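Long-range contact in putative OMPA family lipoprotein (Burkholderia pseudomallei, PDB 4B5C), which probably acts in the Tol-Pal system, which helps the outer membrane invaginate during cell division and keeps it intact: residues Leu67-Thr72 against Glu107-Gly112. Numbering follows the deposited sequence.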
loop_
_atom_site.group_PDB
_atom_site.type_symbol
_atom_site.label_atom_id
_atom_site.label_comp_id
_atom_site.label_asym_id
_atom_site.label_seq_id
_atom_site.Cartn_x
_atom_site.Cartn_y
_atom_site.Cartn_z
ATOM N N LEU A 67 -4.373 1.374 7.745
ATOM C CA LEU A 67 -3.601 2.490 7.216
ATOM C C LEU A 67 -2.909 2.043 5.935
ATOM O O LEU A 67 -2.228 1.020 5.909
ATOM C CB LEU A 67 -2.561 2.985 8.224
ATOM C CG LEU A 67 -3.054 3.772 9.441
ATOM C CD1 LEU A 67 -1.870 4.281 10.251
ATOM C CD2 LEU A 67 -3.942 4.929 9.016
ATOM N N ILE A 68 -3.105 2.799 4.865
ATOM C CA ILE A 68 -2.409 2.521 3.622
ATOM C C ILE A 68 -1.178 3.410 3.572
ATOM O O ILE A 68 -1.271 4.601 3.273
ATOM C CB ILE A 68 -3.304 2.770 2.394
ATOM C CG1 ILE A 68 -4.630 2.020 2.547
ATOM C CG2 ILE A 68 -2.588 2.351 1.117
ATOM C CD1 ILE A 68 -5.600 2.236 1.399
ATOM N N GLN A 69 -0.026 2.826 3.883
ATOM C CA GLN A 69 1.212 3.584 4.006
ATOM C C GLN A 69 2.039 3.547 2.729
ATOM O O GLN A 69 2.531 2.491 2.323
ATOM C CB GLN A 69 2.032 3.059 5.185
ATOM C CG GLN A 69 1.252 3.025 6.491
ATOM C CD GLN A 69 2.047 2.419 7.629
ATOM O OE1 GLN A 69 3.199 2.019 7.457
ATOM N NE2 GLN A 69 1.431 2.348 8.803
ATOM N N GLY A 70 2.186 4.711 2.101
ATOM C CA GLY A 70 2.964 4.830 0.882
ATOM C C GLY A 70 4.431 5.097 1.158
ATOM O O GLY A 70 4.776 5.877 2.047
ATOM N N ASN A 71 5.299 4.444 0.393
ATOM C CA ASN A 71 6.738 4.622 0.552
ATOM C C ASN A 71 7.421 4.863 -0.788
ATOM O O ASN A 71 6.846 4.583 -1.839
ATOM C CB ASN A 71 7.355 3.403 1.244
ATOM C CG ASN A 71 6.761 3.150 2.614
ATOM O OD1 ASN A 71 7.313 3.575 3.629
ATOM N ND2 ASN A 71 5.626 2.459 2.652
ATOM N N THR A 72 8.648 5.378 -0.747
ATOM C CA THR A 72 9.410 5.649 -1.964
ATOM C C THR A 72 10.885 5.297 -1.775
ATOM O O THR A 72 11.334 5.067 -0.649
ATOM C CB THR A 72 9.310 7.128 -2.370
ATOM O OG1 THR A 72 10.099 7.928 -1.481
ATOM C CG2 THR A 72 7.863 7.603 -2.322
ATOM N N GLU A 107 -7.471 5.030 5.752
ATOM C CA GLU A 107 -6.736 6.289 5.764
ATOM C C GLU A 107 -5.430 6.113 5.004
ATOM O O GLU A 107 -4.618 5.250 5.339
ATOM C CB GLU A 107 -6.465 6.763 7.193
ATOM C CG GLU A 107 -7.664 7.428 7.856
ATOM C CD GLU A 107 -8.122 8.670 7.107
ATOM O OE1 GLU A 107 -7.258 9.380 6.546
ATOM O OE2 GLU A 107 -9.345 8.932 7.068
ATOM N N ALA A 108 -5.243 6.923 3.968
ATOM C CA ALA A 108 -4.033 6.867 3.159
ATOM C C ALA A 108 -2.989 7.835 3.699
ATOM O O ALA A 108 -3.229 9.044 3.756
ATOM C CB ALA A 108 -4.353 7.182 1.704
ATOM N N VAL A 109 -1.836 7.302 4.098
ATOM C CA VAL A 109 -0.755 8.123 4.638
ATOM C C VAL A 109 0.559 7.885 3.889
ATOM O O VAL A 109 0.737 6.851 3.243
ATOM C CB VAL A 109 -0.548 7.873 6.142
ATOM C CG1 VAL A 109 -1.842 8.115 6.900
ATOM C CG2 VAL A 109 -0.045 6.455 6.385
ATOM N N SER A 110 1.477 8.845 3.976
ATOM C CA SER A 110 2.762 8.737 3.292
ATOM C C SER A 110 3.935 8.821 4.261
ATOM O O SER A 110 3.993 9.723 5.095
ATOM C CB SER A 110 2.900 9.826 2.225
ATOM O OG SER A 110 4.200 9.806 1.653
ATOM N N LEU A 111 4.866 7.879 4.142
ATOM C CA LEU A 111 6.093 7.903 4.931
ATOM C C LEU A 111 7.242 8.423 4.074
ATOM O O LEU A 111 8.362 8.599 4.553
ATOM C CB LEU A 111 6.428 6.506 5.462
ATOM C CG LEU A 111 5.324 5.793 6.246
ATOM C CD1 LEU A 111 5.773 4.402 6.674
ATOM C CD2 LEU A 111 4.889 6.619 7.449
ATOM N N GLY A 112 6.949 8.669 2.800
ATOM C CA GLY A 112 7.952 9.135 1.862
ATOM C C GLY A 112 9.137 8.191 1.802
ATOM O O GLY A 112 8.971 6.979 1.663
HETATM O O HOH W 1 9.765 5.247 3.615
#
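Gln69 and Val109 are paired across two parallel strands, and the glutamine shows how one side chain can span two neighbours. Its CB is 4.2 Å from Val109 CG2; CG, set beside the backbone N (chi1 -54°), lies 3.7 Å from the same methyl, the side chains running alongside each other. The extended chain then brings OE1 to 3.6 Å from Leu111 CD1, where the side chains cross at an angle. Farther along, Asn71 OD1 stands 3.5 Å from Leu111 CD1, so two amide oxygens border one leucine tip. The backbones zip together: Ile68 N bonds to Glu107 O, Ile68 O receives Val109 N, Gly70 N meets Val109 O nearly straight, and Gly70 O takes Leu111 N. The regular register ends at Leu111, where psi falls to -4°; Ser110 OG accepts from Gly112 N, an ST turn, and Gly112 has positive phi. Beyond the slip, Thr72 N rejoins the strands by a bent bond (141°) to Gly112 O, above its carbonyl plane. Ser110 OG also bonds to Leu82 O of helix 78-98, which lies in the beta-alpha-beta crossover and packs against the Ile68 face; strand 131-136 runs antiparallel along the other edge of strand 66-71, in the OmpA-like fold.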